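Local coordinates for protein estrogen receptor (Crassostrea gigas, PDB 4N1Y) that probably regulates transcription as a steroid-receptor relative whose activity has become constitutive rather than hormone-switched, at residues B[50-55]-B[79-84]; B[57-62]-B[143-148]; B[75-80]-B[149-154]. All coordinates share one frame; numbering follows the deposited sequence.

Contact 1 of 3, residues B[50-55]-B[79-84]; sequences VHLINW and MELLLL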
loop_
_atom_site.group_PDB
_atom_site.type_symbol
_atom_site.label_atom_id
_atom_site.label_comp_id
_atom_site.label_asym_id
_atom_site.label_seq_id
_atom_site.Cartn_x
_atom_site.Cartn_y
_atom_site.Cartn_z
ATOM N N VAL B 50 -16.181 12.737 10.426
ATOM C CA VAL B 50 -17.264 13.580 9.918
ATOM C C VAL B 50 -16.728 14.677 9.003
ATOM O O VAL B 50 -17.322 15.005 7.985
ATOM C CB VAL B 50 -18.064 14.230 11.049
ATOM C CG1 VAL B 50 -19.084 15.183 10.474
ATOM C CG2 VAL B 50 -18.763 13.171 11.882
ATOM N N HIS B 51 -15.604 15.259 9.398
ATOM C CA HIS B 51 -14.946 16.296 8.620
ATOM C C HIS B 51 -14.464 15.803 7.260
ATOM O O HIS B 51 -14.627 16.503 6.264
ATOM C CB HIS B 51 -13.781 16.865 9.418
ATOM C CG HIS B 51 -14.203 17.771 10.532
ATOM N ND1 HIS B 51 -14.771 19.007 10.317
ATOM C CD2 HIS B 51 -14.145 17.615 11.875
ATOM C CE1 HIS B 51 -15.042 19.576 11.481
ATOM N NE2 HIS B 51 -14.671 18.752 12.441
ATOM N N LEU B 52 -13.876 14.608 7.222
ATOM C CA LEU B 52 -13.396 14.003 5.973
ATOM C C LEU B 52 -14.507 13.864 4.950
ATOM O O LEU B 52 -14.376 14.272 3.797
ATOM C CB LEU B 52 -12.821 12.613 6.228
ATOM C CG LEU B 52 -11.464 12.473 6.891
ATOM C CD1 LEU B 52 -11.164 11.000 7.013
ATOM C CD2 LEU B 52 -10.395 13.167 6.076
ATOM N N ILE B 53 -15.590 13.246 5.399
ATOM C CA ILE B 53 -16.798 13.060 4.625
ATOM C C ILE B 53 -17.304 14.364 4.000
ATOM O O ILE B 53 -17.696 14.404 2.822
ATOM C CB ILE B 53 -17.864 12.453 5.528
ATOM C CG1 ILE B 53 -17.389 11.074 5.986
ATOM C CG2 ILE B 53 -19.245 12.465 4.851
ATOM C CD1 ILE B 53 -18.254 10.456 7.049
ATOM N N ASN B 54 -17.302 15.429 4.795
ATOM C CA ASN B 54 -17.740 16.733 4.310
ATOM C C ASN B 54 -16.718 17.260 3.312
ATOM O O ASN B 54 -17.041 17.887 2.299
ATOM C CB ASN B 54 -17.909 17.706 5.476
ATOM C CG ASN B 54 -19.125 17.384 6.332
ATOM O OD1 ASN B 54 -19.986 16.595 5.937
ATOM N ND2 ASN B 54 -19.213 18.013 7.503
ATOM N N TRP B 55 -15.469 16.968 3.620
ATOM C CA TRP B 55 -14.356 17.392 2.816
ATOM C C TRP B 55 -14.328 16.689 1.469
ATOM O O TRP B 55 -14.079 17.317 0.444
ATOM C CB TRP B 55 -13.066 17.121 3.582
ATOM C CG TRP B 55 -11.887 17.147 2.730
ATOM C CD1 TRP B 55 -11.194 18.238 2.318
ATOM C CD2 TRP B 55 -11.273 16.017 2.127
ATOM N NE1 TRP B 55 -10.157 17.855 1.510
ATOM C CE2 TRP B 55 -10.185 16.493 1.373
ATOM C CE3 TRP B 55 -11.532 14.643 2.161
ATOM C CZ2 TRP B 55 -9.349 15.643 0.650
ATOM C CZ3 TRP B 55 -10.698 13.795 1.443
ATOM C CH2 TRP B 55 -9.616 14.305 0.694
ATOM N N MET B 79 -9.461 5.195 7.125
ATOM C CA MET B 79 -8.369 5.055 8.083
ATOM C C MET B 79 -7.047 5.582 7.523
ATOM O O MET B 79 -6.242 6.152 8.261
ATOM C CB MET B 79 -8.209 3.601 8.517
ATOM C CG MET B 79 -7.066 3.376 9.492
ATOM S SD MET B 79 -7.327 4.229 11.067
ATOM C CE MET B 79 -8.246 2.965 11.949
ATOM N N GLU B 80 -6.812 5.366 6.231
ATOM C CA GLU B 80 -5.601 5.870 5.584
ATOM C C GLU B 80 -5.576 7.393 5.663
ATOM O O GLU B 80 -4.555 7.996 5.994
ATOM C CB GLU B 80 -5.520 5.437 4.120
ATOM C CG GLU B 80 -5.786 3.971 3.864
ATOM C CD GLU B 80 -5.855 3.637 2.375
ATOM O OE1 GLU B 80 -4.988 4.120 1.615
ATOM O OE2 GLU B 80 -6.807 2.931 1.956
ATOM N N LEU B 81 -6.722 8.010 5.397
ATOM C CA LEU B 81 -6.819 9.459 5.445
ATOM C C LEU B 81 -6.500 9.979 6.840
ATOM O O LEU B 81 -5.758 10.943 6.983
ATOM C CB LEU B 81 -8.207 9.917 5.006
ATOM C CG LEU B 81 -8.449 9.737 3.502
ATOM C CD1 LEU B 81 -9.913 9.990 3.132
ATOM C CD2 LEU B 81 -7.498 10.600 2.652
ATOM N N LEU B 82 -7.058 9.340 7.866
ATOM C CA LEU B 82 -6.753 9.723 9.234
ATOM C C LEU B 82 -5.250 9.684 9.496
ATOM O O LEU B 82 -4.693 10.651 10.015
ATOM C CB LEU B 82 -7.484 8.829 10.227
ATOM C CG LEU B 82 -8.997 8.999 10.245
ATOM C CD1 LEU B 82 -9.635 7.988 11.170
ATOM C CD2 LEU B 82 -9.359 10.409 10.696
ATOM N N LEU B 83 -4.612 8.562 9.160
ATOM C CA LEU B 83 -3.185 8.377 9.414
ATOM C C LEU B 83 -2.333 9.299 8.544
ATOM O O LEU B 83 -1.339 9.860 9.010
ATOM C CB LEU B 83 -2.781 6.925 9.177
ATOM C CG LEU B 83 -3.580 5.939 10.035
ATOM C CD1 LEU B 83 -3.091 4.496 9.854
ATOM C CD2 LEU B 83 -3.551 6.347 11.504
ATOM N N LEU B 84 -2.727 9.462 7.286
ATOM C CA LEU B 84 -1.991 10.346 6.397
ATOM C C LEU B 84 -1.967 11.752 6.971
ATOM O O LEU B 84 -0.927 12.405 6.982
ATOM C CB LEU B 84 -2.595 10.357 4.993
ATOM C CG LEU B 84 -1.876 11.339 4.074
ATOM C CD1 LEU B 84 -0.622 10.682 3.566
ATOM C CD2 LEU B 84 -2.749 11.761 2.910
#
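L52 of helix 34-56 meets L81 and L82 of helix 67-89. The short helix segments cross at 104°, with axes 11.0 Å apart, and L52 and L81 have the nearest CA atoms. CB of L52 points toward the other helix but stops short of it. CG lies anti to the carbonyl carbon (chi1 -74°) and carries the branch forward. Both methyls then reach the partner helix. CD1 of L52 goes deepest, 3.7 Å from CB of L81, and also lies 4.1 Å from CD2 of L82. CD2 of L52 rests against the same CB of L81, at 4.1 Å. The root of L81 is therefore held by a fork of two methyls. One turn further on, CZ3 of W55 lies 4.2 Å from CD1 of L81, which approaches the indole obliquely. L81 also packs on Q144 and V147 of helix 137-149, and L19 touches both L52 and W55. This is core packing of the helical ligand-binding domain. All four touching side chains are buried, and what joins them is apolar contact alone. The crossing thus probably depends on the fit of methyls and ring, not on directional bonds.

Contact 2 of 3, residues B[57-62]-B[143-148]; sequences KNVPGY and LQAMVL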
loop_
_atom_site.group_PDB
_atom_site.type_symbol
_atom_site.label_atom_id
_atom_site.label_comp_id
_atom_site.label_asym_id
_atom_site.label_seq_id
_atom_site.Cartn_x
_atom_site.Cartn_y
_atom_site.Cartn_z
ATOM N N LYS B 57 -16.660 15.586 -0.384
ATOM C CA LYS B 57 -17.668 16.068 -1.311
ATOM C C LYS B 57 -17.163 17.329 -2.017
ATOM O O LYS B 57 -17.697 17.744 -3.055
ATOM C CB LYS B 57 -18.983 16.297 -0.564
ATOM C CG LYS B 57 -19.466 14.995 0.063
ATOM C CD LYS B 57 -20.777 15.116 0.806
ATOM C CE LYS B 57 -21.165 13.756 1.371
ATOM N NZ LYS B 57 -22.398 13.799 2.201
ATOM N N ASN B 58 -16.092 17.904 -1.478
ATOM C CA ASN B 58 -15.480 19.068 -2.093
ATOM C C ASN B 58 -14.401 18.688 -3.083
ATOM O O ASN B 58 -13.962 19.531 -3.855
ATOM C CB ASN B 58 -14.871 19.995 -1.039
ATOM C CG ASN B 58 -15.909 20.718 -0.227
ATOM O OD1 ASN B 58 -16.801 20.106 0.357
ATOM N ND2 ASN B 58 -15.814 22.037 -0.201
ATOM N N VAL B 59 -13.958 17.433 -3.067
ATOM C CA VAL B 59 -12.957 17.021 -4.043
ATOM C C VAL B 59 -13.613 16.988 -5.416
ATOM O O VAL B 59 -14.560 16.242 -5.638
ATOM C CB VAL B 59 -12.326 15.685 -3.683
ATOM C CG1 VAL B 59 -11.298 15.304 -4.723
ATOM C CG2 VAL B 59 -11.666 15.782 -2.297
ATOM N N PRO B 60 -13.122 17.834 -6.335
ATOM C CA PRO B 60 -13.785 18.063 -7.621
ATOM C C PRO B 60 -14.007 16.766 -8.377
ATOM O O PRO B 60 -13.070 15.998 -8.600
ATOM C CB PRO B 60 -12.825 18.994 -8.368
ATOM C CG PRO B 60 -11.557 18.934 -7.616
ATOM C CD PRO B 60 -11.894 18.631 -6.206
ATOM N N GLY B 61 -15.268 16.524 -8.721
ATOM C CA GLY B 61 -15.668 15.342 -9.451
ATOM C C GLY B 61 -16.431 14.389 -8.557
ATOM O O GLY B 61 -17.325 13.684 -9.021
ATOM N N TYR B 62 -16.114 14.408 -7.265
ATOM C CA TYR B 62 -16.605 13.406 -6.321
ATOM C C TYR B 62 -18.135 13.382 -6.185
ATOM O O TYR B 62 -18.758 12.313 -6.124
ATOM C CB TYR B 62 -15.973 13.641 -4.945
ATOM C CG TYR B 62 -16.261 12.557 -3.931
ATOM C CD1 TYR B 62 -15.443 11.432 -3.852
ATOM C CD2 TYR B 62 -17.341 12.646 -3.060
ATOM C CE1 TYR B 62 -15.695 10.427 -2.951
ATOM C CE2 TYR B 62 -17.595 11.637 -2.141
ATOM C CZ TYR B 62 -16.763 10.536 -2.100
ATOM O OH TYR B 62 -16.980 9.535 -1.198
ATOM N N LEU B 143 -2.454 14.780 -2.031
ATOM C CA LEU B 143 -2.227 13.415 -1.592
ATOM C C LEU B 143 -3.466 12.788 -0.972
ATOM O O LEU B 143 -3.798 11.649 -1.278
ATOM C CB LEU B 143 -1.090 13.394 -0.580
ATOM C CG LEU B 143 0.295 13.361 -1.198
ATOM C CD1 LEU B 143 1.295 13.601 -0.122
ATOM C CD2 LEU B 143 0.524 11.999 -1.811
ATOM N N GLN B 144 -4.153 13.517 -0.103
ATOM C CA GLN B 144 -5.343 12.950 0.483
ATOM C C GLN B 144 -6.389 12.731 -0.611
ATOM O O GLN B 144 -7.034 11.689 -0.656
ATOM C CB GLN B 144 -5.862 13.793 1.650
ATOM C CG GLN B 144 -5.790 15.274 1.510
ATOM C CD GLN B 144 -6.118 15.960 2.826
ATOM O OE1 GLN B 144 -6.578 17.103 2.859
ATOM N NE2 GLN B 144 -5.842 15.270 3.924
ATOM N N ALA B 145 -6.545 13.697 -1.506
ATOM C CA ALA B 145 -7.508 13.547 -2.590
ATOM C C ALA B 145 -7.166 12.287 -3.383
ATOM O O ALA B 145 -8.042 11.478 -3.741
ATOM C CB ALA B 145 -7.502 14.747 -3.468
ATOM N N MET B 146 -5.874 12.109 -3.613
ATOM C CA MET B 146 -5.383 10.934 -4.300
ATOM C C MET B 146 -5.675 9.649 -3.515
ATOM O O MET B 146 -6.145 8.660 -4.081
ATOM C CB MET B 146 -3.883 11.074 -4.538
ATOM C CG MET B 146 -3.342 10.007 -5.416
ATOM S SD MET B 146 -4.353 9.874 -6.892
ATOM C CE MET B 146 -3.527 11.069 -7.912
ATOM N N VAL B 147 -5.450 9.684 -2.204
ATOM C CA VAL B 147 -5.697 8.520 -1.351
ATOM C C VAL B 147 -7.155 8.099 -1.490
ATOM O O VAL B 147 -7.470 6.917 -1.580
ATOM C CB VAL B 147 -5.375 8.805 0.130
ATOM C CG1 VAL B 147 -5.869 7.645 1.021
ATOM C CG2 VAL B 147 -3.887 8.988 0.311
ATOM N N LEU B 148 -8.029 9.098 -1.512
ATOM C CA LEU B 148 -9.457 8.908 -1.712
ATOM C C LEU B 148 -9.800 8.258 -3.053
ATOM O O LEU B 148 -10.453 7.230 -3.090
ATOM C CB LEU B 148 -10.158 10.257 -1.612
ATOM C CG LEU B 148 -11.647 10.276 -1.897
ATOM C CD1 LEU B 148 -12.370 9.508 -0.823
ATOM C CD2 LEU B 148 -12.115 11.716 -1.939
#
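V59 and Y62, at the two ends of a tight turn, face A145 and L148 of helix 137-149. The turn is a type II beta turn, with N of Y62 bonded to O of V59 at 2.9 Å. G61 has a positive phi (108°), where a side chain would crowd the carbonyl before it. The turn brings V59 and Y62 forward together. CD2 of L148 is the bump that rests against both, the tip of V59 and the Y62 ring. CG of L148 is anti to the backbone N (chi1 176°), and the branch reaches out toward the turn. CD2 of L148 comes to the ring obliquely, 3.8 Å from CD1 of Y62, and lies 4.1 Å from CG2 of V59. V59 and L148 meet tip to tip, whereas Y62 and L148 cross at about a right angle. CD1 of L148 is 4.1 Å from CE1 of Y62. The second bump is CG1 of V59. It sits over the low surface that A145 presents, 4.0 Å from CB of A145. A145 is small, so the valine comes close to the helix there. The hydroxyl of Y62 is bonded to the backbone O of Q70. Around the site, V59 also touches M165 of helix 159-180, and Y62 touches I74 of helix 67-89. The loop after helix 34-56 is thereby packed among three helices of the domain.

Contact 3 of 3, residues B[75-80]-B[149-154]; sequences ECCWME and VNAEVR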
loop_
_atom_site.group_PDB
_atom_site.type_symbol
_atom_site.label_atom_id
_atom_site.label_comp_id
_atom_site.label_asym_id
_atom_site.label_seq_id
_atom_site.Cartn_x
_atom_site.Cartn_y
_atom_site.Cartn_z
ATOM N N GLU B 75 -15.470 4.257 2.608
ATOM C CA GLU B 75 -15.394 3.023 3.379
ATOM C C GLU B 75 -14.027 2.359 3.199
ATOM O O GLU B 75 -13.457 1.821 4.148
ATOM C CB GLU B 75 -16.508 2.050 2.975
ATOM C CG GLU B 75 -17.845 2.286 3.698
ATOM C CD GLU B 75 -18.987 1.459 3.127
ATOM O OE1 GLU B 75 -18.746 0.647 2.203
ATOM O OE2 GLU B 75 -20.134 1.629 3.593
ATOM N N CYS B 76 -13.456 2.456 2.006
ATOM C CA CYS B 76 -12.156 1.841 1.807
ATOM C C CYS B 76 -11.036 2.586 2.530
ATOM O O CYS B 76 -10.239 1.961 3.230
ATOM C CB CYS B 76 -11.828 1.734 0.319
ATOM S SG CYS B 76 -12.841 0.555 -0.609
ATOM N N CYS B 77 -11.011 3.912 2.420
ATOM C CA CYS B 77 -9.786 4.639 2.723
ATOM C C CYS B 77 -9.833 5.572 3.946
ATOM O O CYS B 77 -8.876 6.320 4.177
ATOM C CB CYS B 77 -9.384 5.466 1.501
ATOM S SG CYS B 77 -10.376 6.970 1.349
ATOM N N TRP B 78 -10.906 5.520 4.735
ATOM C CA TRP B 78 -11.070 6.468 5.838
ATOM C C TRP B 78 -9.900 6.404 6.796
ATOM O O TRP B 78 -9.379 7.441 7.214
ATOM C CB TRP B 78 -12.370 6.210 6.600
ATOM C CG TRP B 78 -12.468 4.832 7.194
ATOM C CD1 TRP B 78 -12.783 3.674 6.535
ATOM C CD2 TRP B 78 -12.283 4.470 8.568
ATOM N NE1 TRP B 78 -12.788 2.615 7.409
ATOM C CE2 TRP B 78 -12.476 3.074 8.662
ATOM C CE3 TRP B 78 -11.949 5.186 9.723
ATOM C CZ2 TRP B 78 -12.350 2.383 9.865
ATOM C CZ3 TRP B 78 -11.826 4.492 10.918
ATOM C CH2 TRP B 78 -12.031 3.110 10.978
ATOM N N MET B 79 -9.461 5.195 7.125
ATOM C CA MET B 79 -8.369 5.055 8.083
ATOM C C MET B 79 -7.047 5.582 7.523
ATOM O O MET B 79 -6.242 6.152 8.261
ATOM C CB MET B 79 -8.209 3.601 8.517
ATOM C CG MET B 79 -7.066 3.376 9.492
ATOM S SD MET B 79 -7.327 4.229 11.067
ATOM C CE MET B 79 -8.246 2.965 11.949
ATOM N N GLU B 80 -6.812 5.366 6.231
ATOM C CA GLU B 80 -5.601 5.870 5.584
ATOM C C GLU B 80 -5.576 7.393 5.663
ATOM O O GLU B 80 -4.555 7.996 5.994
ATOM C CB GLU B 80 -5.520 5.437 4.120
ATOM C CG GLU B 80 -5.786 3.971 3.864
ATOM C CD GLU B 80 -5.855 3.637 2.375
ATOM O OE1 GLU B 80 -4.988 4.120 1.615
ATOM O OE2 GLU B 80 -6.807 2.931 1.956
ATOM N N VAL B 149 -9.329 8.839 -4.153
ATOM C CA VAL B 149 -9.717 8.341 -5.468
ATOM C C VAL B 149 -8.969 7.064 -5.847
ATOM O O VAL B 149 -9.373 6.361 -6.779
ATOM C CB VAL B 149 -9.490 9.409 -6.583
ATOM C CG1 VAL B 149 -10.109 10.740 -6.177
ATOM C CG2 VAL B 149 -8.010 9.584 -6.875
ATOM N N ASN B 150 -7.901 6.756 -5.112
ATOM C CA ASN B 150 -7.138 5.529 -5.337
ATOM C C ASN B 150 -7.580 4.441 -4.360
ATOM O O ASN B 150 -6.960 3.375 -4.279
ATOM C CB ASN B 150 -5.644 5.780 -5.158
ATOM C CG ASN B 150 -4.784 4.673 -5.756
ATOM O OD1 ASN B 150 -5.006 4.255 -6.896
ATOM N ND2 ASN B 150 -3.819 4.166 -4.975
ATOM N N ALA B 151 -8.654 4.712 -3.618
ATOM C CA ALA B 151 -9.097 3.792 -2.572
ATOM C C ALA B 151 -9.409 2.403 -3.117
ATOM O O ALA B 151 -8.949 1.403 -2.582
ATOM C CB ALA B 151 -10.313 4.350 -1.850
ATOM N N GLU B 152 -10.152 2.344 -4.214
ATOM C CA GLU B 152 -10.597 1.054 -4.723
ATOM C C GLU B 152 -9.980 0.879 -6.082
ATOM O O GLU B 152 -10.001 1.803 -6.889
ATOM C CB GLU B 152 -12.126 0.988 -4.798
ATOM C CG GLU B 152 -12.662 -0.257 -5.459
ATOM C CD GLU B 152 -12.413 -1.527 -4.656
ATOM O OE1 GLU B 152 -11.482 -2.288 -5.000
ATOM O OE2 GLU B 152 -13.163 -1.774 -3.688
ATOM N N VAL B 153 -9.384 -0.281 -6.320
ATOM C CA VAL B 153 -8.739 -0.531 -7.605
ATOM C C VAL B 153 -9.625 -1.374 -8.514
ATOM O O VAL B 153 -9.444 -1.393 -9.731
ATOM C CB VAL B 153 -7.372 -1.222 -7.428
ATOM C CG1 VAL B 153 -7.526 -2.672 -6.918
ATOM C CG2 VAL B 153 -6.566 -1.151 -8.727
ATOM N N ARG B 154 -10.587 -2.061 -7.908
ATOM C CA ARG B 154 -11.587 -2.833 -8.638
ATOM C C ARG B 154 -12.578 -1.905 -9.333
ATOM O O ARG B 154 -12.836 -0.797 -8.875
ATOM C CB ARG B 154 -12.319 -3.774 -7.675
ATOM C CG ARG B 154 -11.470 -4.917 -7.120
ATOM C CD ARG B 154 -12.249 -5.697 -6.064
ATOM N NE ARG B 154 -12.711 -4.800 -5.003
ATOM C CZ ARG B 154 -13.492 -5.156 -3.984
ATOM N NH1 ARG B 154 -13.938 -6.407 -3.875
ATOM N NH2 ARG B 154 -13.848 -4.244 -3.080
#
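The loop linking helix 137-149 to helix 159-180 leans here on helix 67-89, beside that helix's kink at residues 79 and 80. A151 makes the close approach. Its CB lies 3.7 Å from CB of C76 and 3.7 Å from CB of C77, so one methyl meets two neighbouring cysteines. SG of C76 lies beside its backbone N, anti to the carbonyl carbon (chi1 -69°), which turns it to the loop, 3.9 Å from OE2 of E152, a packing contact. E152 is held by R154, side-on, in a salt bridge. NE of R154 donates to OE1 of E152 at 2.8 Å, from 46° above the carboxylate plane. NH2 of R154 reaches OE2 of E152 at 2.6 Å, on the syn side but tilted out of that plane. N of R154 gives OE1 of E152 a further bond, at 3.1 Å. NE2 of H72 is hydrogen-bonded to OE2 of E152 as well. With an alanine in place of E152, the R154 guanidinium and H72 would probably lose their shared carboxylate, and R154 would be freer to turn. Apolar contact thus seats the loop, and the charge pairing lies next to the second subunit, whose E121 takes NH1 of R154.

How the contacts relate
All three contacts lie in the ligand-binding domain, with centres 10 to 11 Å apart. Helix 67-89 serves contacts 1 and 3, which share M79 and E80. Helix 137-149 carries one side of contact 2 and leads into the loop of contact 3. It also packs on contact 1: CD2 of L81 lies 3.5 Å from O of Q144. CA of L148 is 3.7 Å from SG of C77, tying contact 2 to contact 3. E80, held by R199, also has OE1 3.7 Å from CG1 of V147 in contact 2. In steroid receptors the equivalents of helices 34-56 and 67-89 help line the hormone pocket. Constitutive activity here suggests that the pocket is no longer a switch.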